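Local coordinates for Alpha/beta hydrolase (Xanthomonas campestris pv. campestris, PDB 2QJW), which is of unknown function but is probably a hydrolase of the alpha/beta superfamily, at residues 99-104 against 121-126; 105-110 against 135-140; 39-44 against 57-62. All coordinates share one frame; numbering follows the deposited sequence.

Overall arrangement
Interaction 1 is the core contact: two neighbouring strands of the central parallel sheet joined by backbone hydrogen bonds and apolar side chains. Interaction 2, about 12 Å away between centres, touches it directly, since Ile124 and His126 pack on Val138 and Ile124 also meets Pro105; it joins the loop that follows strand 99-103 to helix 135-145, which follows strand 122-127. Only partly buried, it combines apolar contact on its inner side with water bridges on its outer side. Interaction 3 lies apart, its centre about 20 Å from interaction 1 and 21 Å from interaction 2. There residues 39-44 meet helix 56-71 through arginine side chains, by salt bridge and stacking.

Interaction 1: residues 99-104 against 121-126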
# COMPACT_ATOMS: atom_id res chain seq x y z
N ALA A 99 -1.84 6.96 -16.33
CA ALA A 99 -1.90 6.62 -14.87
C ALA A 99 -1.26 7.74 -14.09
O ALA A 99 -0.54 8.56 -14.65
CB ALA A 99 -1.17 5.31 -14.57
N LEU A 100 -1.54 7.74 -12.79
CA LEU A 100 -1.14 8.81 -11.89
C LEU A 100 -0.56 8.25 -10.60
O LEU A 100 -1.23 7.46 -9.92
CB LEU A 100 -2.37 9.63 -11.59
CG LEU A 100 -2.28 10.93 -10.83
CD1 LEU A 100 -1.33 11.98 -11.56
CD2 LEU A 100 -3.70 11.49 -10.59
N PHE A 101 0.64 8.71 -10.22
CA PHE A 101 1.31 8.28 -9.00
C PHE A 101 1.51 9.50 -8.11
O PHE A 101 2.21 10.45 -8.49
CB PHE A 101 2.64 7.59 -9.25
CG PHE A 101 3.27 7.08 -8.01
CD1 PHE A 101 2.76 5.98 -7.40
CD2 PHE A 101 4.34 7.72 -7.45
CE1 PHE A 101 3.36 5.48 -6.24
CE2 PHE A 101 4.91 7.24 -6.28
CZ PHE A 101 4.42 6.13 -5.66
N LEU A 102 0.89 9.48 -6.94
CA LEU A 102 0.90 10.66 -6.07
C LEU A 102 1.47 10.36 -4.73
O LEU A 102 0.96 9.56 -3.99
CB LEU A 102 -0.52 11.13 -5.88
CG LEU A 102 -1.43 11.33 -7.08
CD1 LEU A 102 -2.88 11.80 -6.74
CD2 LEU A 102 -0.79 12.35 -8.04
N MSE A 103 2.57 11.02 -4.39
CA MSE A 103 3.16 10.98 -3.03
C MSE A 103 2.63 12.21 -2.26
O MSE A 103 2.66 13.32 -2.78
CB MSE A 103 4.65 10.95 -3.04
CG MSE A 103 5.23 9.75 -3.81
SE MSE A 103 7.12 9.67 -3.89
CE MSE A 103 7.31 11.08 -5.11
N VAL A 104 2.14 11.96 -1.05
CA VAL A 104 1.64 13.01 -0.10
C VAL A 104 0.90 14.13 -0.84
O VAL A 104 1.27 15.29 -0.76
CB VAL A 104 2.76 13.52 0.89
CG1 VAL A 104 3.09 12.39 1.88
CG2 VAL A 104 3.99 13.97 0.18
N PRO A 121 -5.99 4.86 -13.62
CA PRO A 121 -5.35 4.26 -12.41
C PRO A 121 -4.59 5.31 -11.59
O PRO A 121 -3.83 6.10 -12.16
CB PRO A 121 -4.44 3.25 -12.99
CG PRO A 121 -5.08 2.90 -14.35
CD PRO A 121 -5.64 4.15 -14.86
N ILE A 122 -4.89 5.34 -10.30
CA ILE A 122 -4.23 6.25 -9.34
C ILE A 122 -3.66 5.41 -8.23
O ILE A 122 -4.37 4.55 -7.69
CB ILE A 122 -5.20 7.28 -8.77
CG1 ILE A 122 -5.83 8.12 -9.91
CG2 ILE A 122 -4.53 8.15 -7.71
CD1 ILE A 122 -7.03 8.96 -9.47
N SER A 123 -2.39 5.64 -7.92
CA SER A 123 -1.71 5.01 -6.80
C SER A 123 -1.12 6.12 -5.94
O SER A 123 -0.45 6.98 -6.47
CB SER A 123 -0.67 4.04 -7.27
OG SER A 123 0.03 3.45 -6.22
N ILE A 124 -1.37 6.06 -4.63
CA ILE A 124 -1.00 7.10 -3.69
C ILE A 124 -0.15 6.48 -2.61
O ILE A 124 -0.46 5.39 -2.12
CB ILE A 124 -2.28 7.76 -3.06
CG1 ILE A 124 -3.25 8.28 -4.13
CG2 ILE A 124 -1.89 8.85 -2.05
CD1 ILE A 124 -4.63 8.52 -3.54
N VAL A 125 0.88 7.20 -2.22
CA VAL A 125 1.68 6.90 -1.00
C VAL A 125 1.50 8.09 -0.07
O VAL A 125 1.87 9.18 -0.45
CB VAL A 125 3.16 6.59 -1.23
CG1 VAL A 125 3.88 6.27 0.08
CG2 VAL A 125 3.25 5.41 -2.20
N HIS A 126 0.91 7.86 1.12
CA HIS A 126 0.79 8.94 2.10
C HIS A 126 1.31 8.52 3.44
O HIS A 126 1.45 7.35 3.77
CB HIS A 126 -0.65 9.36 2.21
CG HIS A 126 -0.83 10.70 2.80
ND1 HIS A 126 -0.39 11.82 2.16
CD2 HIS A 126 -1.40 11.10 3.96
CE1 HIS A 126 -0.66 12.87 2.93
NE2 HIS A 126 -1.26 12.44 4.02
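Phe101 and Ser123 pair across two neighbouring strands of the parallel sheet in the alpha/beta hydrolase fold, a compact example of how such a ladder is built. Leu100 and Leu102 each offer N and O to the other strand, which answers with Pro121 O, Ser123 N and O, and Val125 N; Val104 N adds a fifth bond to Val125 O at 2.9 Å. The short strand axes are nearly parallel, 10° apart. Packing is close around Phe101, whose CG stands anti to the backbone N (chi1 -176°) and whose CD1 and CE1 pass Ser123 OG while CZ reaches Val125 CG2 at 3.7 Å. On the other face Leu100 CD2, in one of two conformers, lies beside Ile122 CG1, and Leu102 CD1 meets Ile122 CG2. Beyond the ladder, Val104 CG1 comes within 3.5 Å of His126 ND1. The opposite end is looser: Ala99 CB and Pro121 CB stand 4.2 Å apart, and Pro121 is exposed. His126 NE2 is hydrogen-bonded to Ile133 O, whereas its ND1, buried against Val104, has no partner in the model. Cohesion therefore rests on backbone bonds and apolar contact, and these surroundings would probably favour a neutral imidazole.

Interaction 2: residues 105-110 against 135-140; sequences PPTKMG and AADVIA
Asp137 and Val138, successive residues of helix 135-140, meet the loop 105-110 in two different ways, and together they illustrate how a helix can touch a loop with polar and apolar neighbours side by side. Asp137 comes first. Its CB lies 3.7 Å from Thr107 OG1, the two side chains crossing at about a right angle, while Thr107 CG2 approaches the backbone O of Asp137. The hydroxyl of Thr107 sits between the backbone N and the carbonyl carbon (chi1 64°), which turns OG1 toward a bridging water that it meets at 2.8 Å. The same water donates to Asp137 OD2 over 2.7 Å. The other carboxylate oxygen has a water of its own: OD1 accepts from it at 3.0 Å, and that water in turn accepts from Lys108 NZ at 3.1 Å. Lys108 reaches the site with its chain extended beyond CG, and its CE passes 3.6 Å from Asp137 OD2. The ammonium itself stays 4.1 Å from OD2, beyond a salt bridge, so any attraction between the opposite charges is probably modest, and the link is made through the water.

With Val138 the contact becomes apolar. Its CG2 comes within 3.5 Å of Pro105 O and also faces Thr107 CG2, while its CG1 meets the Pro105 ring at CG. The carbonyl oxygen of Pro105 is thus buried against a methyl group and has no partner in the model.

Inward from here lies the sheet: Val138 rests on Ile124 and His126 of strand 122-127 and on Leu149 of strand 148-152. Pro105 also packs on Ser85 of helix 83-92, and Ile139, the residue after Val138, packs against Ile139 of the second subunit.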
# COMPACT_ATOMS: atom_id res chain seq x y z
N PRO A 105 -0.19 13.79 -1.55
CA PRO A 105 -0.95 14.81 -2.29
C PRO A 105 -1.77 15.71 -1.37
O PRO A 105 -2.48 15.20 -0.55
CB PRO A 105 -1.87 13.95 -3.18
CG PRO A 105 -2.13 12.76 -2.44
CD PRO A 105 -0.82 12.46 -1.71
N PRO A 106 -1.68 17.03 -1.55
CA PRO A 106 -2.60 17.87 -0.78
C PRO A 106 -3.98 17.83 -1.41
O PRO A 106 -4.13 17.86 -2.63
CB PRO A 106 -2.00 19.25 -0.92
CG PRO A 106 -1.29 19.23 -2.17
CD PRO A 106 -0.80 17.80 -2.44
N THR A 107 -5.02 17.79 -0.59
CA THR A 107 -6.38 17.75 -1.09
C THR A 107 -6.94 19.18 -1.21
O THR A 107 -7.87 19.36 -1.95
CB THR A 107 -7.29 16.89 -0.24
OG1 THR A 107 -7.40 17.48 1.08
CG2 THR A 107 -6.73 15.46 -0.12
N LYS A 108 -6.36 20.15 -0.50
CA LYS A 108 -6.83 21.53 -0.50
C LYS A 108 -5.69 22.43 -0.95
O LYS A 108 -4.52 22.15 -0.64
CB LYS A 108 -7.22 21.91 0.92
CG LYS A 108 -8.25 21.00 1.61
CD LYS A 108 -8.38 21.34 3.11
CE LYS A 108 -9.19 20.28 3.86
NZ LYS A 108 -9.68 20.78 5.17
N MSE A 109 -6.01 23.51 -1.65
CA MSE A 109 -5.00 24.42 -2.18
C MSE A 109 -5.52 25.85 -2.10
O MSE A 109 -5.64 26.51 -3.12
CB MSE A 109 -4.65 23.98 -3.61
CG MSE A 109 -3.47 24.70 -4.33
SE MSE A 109 -1.77 24.53 -3.50
CE MSE A 109 -1.56 22.61 -3.50
N GLY A 110 -5.89 26.26 -0.88
CA GLY A 110 -6.35 27.62 -0.59
C GLY A 110 -7.43 28.04 -1.56
O GLY A 110 -8.42 27.33 -1.74
N ALA A 135 -3.89 12.66 7.24
CA ALA A 135 -4.10 11.38 6.55
C ALA A 135 -5.58 11.17 6.23
O ALA A 135 -5.94 10.63 5.17
CB ALA A 135 -3.60 10.21 7.40
N ALA A 136 -6.51 11.54 7.11
CA ALA A 136 -7.92 11.36 6.89
C ALA A 136 -8.40 12.04 5.62
O ALA A 136 -9.28 11.52 4.92
CB ALA A 136 -8.75 11.86 8.10
N ASP A 137 -7.78 13.15 5.27
CA ASP A 137 -8.18 13.93 4.10
C ASP A 137 -7.84 13.13 2.84
O ASP A 137 -8.65 13.09 1.89
CB ASP A 137 -7.52 15.31 4.07
CG ASP A 137 -8.07 16.27 5.15
OD1 ASP A 137 -9.05 15.91 5.84
OD2 ASP A 137 -7.51 17.35 5.20
N VAL A 138 -6.65 12.53 2.81
CA VAL A 138 -6.22 11.70 1.65
C VAL A 138 -6.95 10.38 1.61
O VAL A 138 -7.41 9.92 0.55
CB VAL A 138 -4.71 11.51 1.71
CG1 VAL A 138 -4.22 10.51 0.61
CG2 VAL A 138 -4.00 12.84 1.54
N ILE A 139 -7.21 9.77 2.77
CA ILE A 139 -8.01 8.59 2.86
C ILE A 139 -9.40 8.88 2.25
O ILE A 139 -9.91 8.11 1.41
CB ILE A 139 -8.16 8.09 4.32
CG1 ILE A 139 -6.78 7.53 4.76
CG2 ILE A 139 -9.34 7.10 4.43
CD1 ILE A 139 -6.58 7.49 6.31
N ALA A 140 -10.04 10.01 2.60
CA ALA A 140 -11.38 10.31 2.05
C ALA A 140 -11.34 10.52 0.52
O ALA A 140 -12.22 10.09 -0.20
CB ALA A 140 -12.04 11.49 2.77
O HOH W 1 -5.78 18.09 3.30
O HOH W 2 -11.03 18.16 5.96

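Interaction 3: residues 39-44 against 57-62; sequences PDFTDL and RGRLQR
Phe41 and Arg59 form the first of two flat arrangements in this contact: the guanidinium of Arg59 lies on the phenyl ring as a cation-pi stack, with centres 4.6 Å apart and planes at 19°. The setting is the loop after strand 35-37 of the alpha/beta hydrolase fold, where an Asx turn leads into the short helix 42-45 with Phe41 at its N-cap; the partner is helix 56-71. Phe41 CB stands over one face of the Arg59 guanidinium, offset toward the rim, while Leu44 CD1 lies at the edge of the phenyl ring. The second flat group is the guanidinium of Arg62. Leu44 CD1 sits 3.4 Å above the plane of that guanidinium, over its centre, and Asp43 and the carbonyl of Asp40 lie at its edge.

Asp43 and Arg62 meet tip to tip in a nearly coplanar, end-on salt bridge. OD1 takes NH1 and OD2 takes NH2, each over 2.8 Å and each through the syn lone pair of the oxygen. The CG of Asp43 stands between its backbone N and carbonyl carbon (chi1 54°). NH1 makes a further, weak bond to Asp40 O, its N-H...O angle being 128°.

Arg59 is held at its polar end by Asp45, which forms a salt bridge with NE, and by His11, whose carbonyl accepts from NH1. These partners probably help hold the guanidinium against the Phe41 ring. Where Gly58 has no side chain, Leu44 CD2 can come within 4.0 Å of Gly58 CA.

Asp40 OD1 closes the Asx turn by accepting from Thr42 N at 2.8 Å and takes a second bond from Thr42 OG1 at 2.6 Å.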
# COMPACT_ATOMS: atom_id res chain seq x y z
N PRO A 39 10.84 18.04 -14.53
CA PRO A 39 10.89 19.47 -14.85
C PRO A 39 11.29 20.32 -13.63
O PRO A 39 10.99 19.96 -12.50
CB PRO A 39 9.48 19.79 -15.28
CG PRO A 39 8.89 18.42 -15.74
CD PRO A 39 9.50 17.47 -14.76
N ASP A 40 11.89 21.44 -13.90
CA ASP A 40 12.32 22.36 -12.84
C ASP A 40 11.28 23.42 -12.68
O ASP A 40 10.96 24.19 -13.60
CB ASP A 40 13.64 22.97 -13.28
CG ASP A 40 14.30 23.74 -12.16
OD1 ASP A 40 13.57 24.25 -11.27
OD2 ASP A 40 15.55 23.76 -12.09
N PHE A 41 10.66 23.46 -11.50
CA PHE A 41 9.69 24.45 -11.17
C PHE A 41 10.21 25.46 -10.12
O PHE A 41 9.38 26.19 -9.55
CB PHE A 41 8.43 23.80 -10.61
CG PHE A 41 7.82 22.75 -11.50
CD1 PHE A 41 7.00 23.11 -12.57
CD2 PHE A 41 7.99 21.38 -11.21
CE1 PHE A 41 6.37 22.15 -13.36
CE2 PHE A 41 7.43 20.43 -12.03
CZ PHE A 41 6.60 20.81 -13.10
N THR A 42 11.50 25.49 -9.87
CA THR A 42 12.02 26.27 -8.76
C THR A 42 11.78 27.77 -8.95
O THR A 42 11.57 28.49 -7.98
CB THR A 42 13.51 25.97 -8.50
OG1 THR A 42 14.28 26.17 -9.68
CG2 THR A 42 13.71 24.50 -8.00
N ASP A 43 11.76 28.25 -10.19
CA ASP A 43 11.50 29.68 -10.43
C ASP A 43 10.12 30.06 -10.03
O ASP A 43 9.89 31.10 -9.43
CB ASP A 43 11.74 30.05 -11.94
CG ASP A 43 10.96 29.20 -12.92
OD1 ASP A 43 10.82 27.96 -12.69
OD2 ASP A 43 10.45 29.78 -13.92
N LEU A 44 9.17 29.18 -10.31
CA LEU A 44 7.77 29.41 -10.05
C LEU A 44 7.50 29.38 -8.57
O LEU A 44 6.78 30.25 -8.00
CB LEU A 44 6.93 28.33 -10.73
CG LEU A 44 6.99 28.35 -12.27
CD1 LEU A 44 6.54 27.01 -12.87
CD2 LEU A 44 6.24 29.56 -12.85
N ARG A 57 -0.47 28.51 -10.70
CA ARG A 57 -1.03 28.52 -12.04
C ARG A 57 0.08 28.28 -13.07
O ARG A 57 -0.10 27.52 -14.01
CB ARG A 57 -1.71 29.85 -12.33
CG ARG A 57 -2.27 29.92 -13.73
N GLY A 58 1.23 28.90 -12.84
CA GLY A 58 2.41 28.77 -13.72
C GLY A 58 2.93 27.35 -13.73
O GLY A 58 3.31 26.81 -14.76
N ARG A 59 2.91 26.73 -12.56
CA ARG A 59 3.30 25.32 -12.43
C ARG A 59 2.38 24.45 -13.20
O ARG A 59 2.81 23.58 -13.95
CB ARG A 59 3.26 24.87 -10.97
CG ARG A 59 4.55 24.68 -10.34
CD ARG A 59 4.35 24.14 -8.91
NE ARG A 59 5.54 23.81 -8.21
CZ ARG A 59 6.00 22.59 -7.95
NH1 ARG A 59 5.41 21.51 -8.43
NH2 ARG A 59 7.09 22.50 -7.23
N LEU A 60 1.08 24.68 -13.07
CA LEU A 60 0.10 23.93 -13.80
C LEU A 60 0.30 24.08 -15.31
O LEU A 60 0.21 23.11 -16.06
CB LEU A 60 -1.36 24.36 -13.46
CG LEU A 60 -1.78 24.03 -12.04
CD1 LEU A 60 -2.95 24.95 -11.52
CD2 LEU A 60 -2.17 22.60 -11.93
N GLN A 61 0.49 25.32 -15.76
CA GLN A 61 0.66 25.57 -17.21
C GLN A 61 1.93 24.95 -17.73
O GLN A 61 1.90 24.34 -18.81
CB GLN A 61 0.65 27.07 -17.50
CG GLN A 61 0.85 27.41 -18.98
CD GLN A 61 -0.34 27.00 -19.84
OE1 GLN A 61 -1.48 26.95 -19.36
NE2 GLN A 61 -0.08 26.72 -21.12
N ARG A 62 3.01 25.02 -16.97
CA ARG A 62 4.27 24.46 -17.45
C ARG A 62 4.14 22.93 -17.58
O ARG A 62 4.57 22.33 -18.59
CB ARG A 62 5.39 24.83 -16.54
CG ARG A 62 6.74 24.26 -16.93
CD ARG A 62 7.86 24.78 -16.13
NE ARG A 62 8.02 26.22 -16.33
CZ ARG A 62 8.77 26.97 -15.52
NH1 ARG A 62 9.47 26.42 -14.55
NH2 ARG A 62 8.84 28.28 -15.70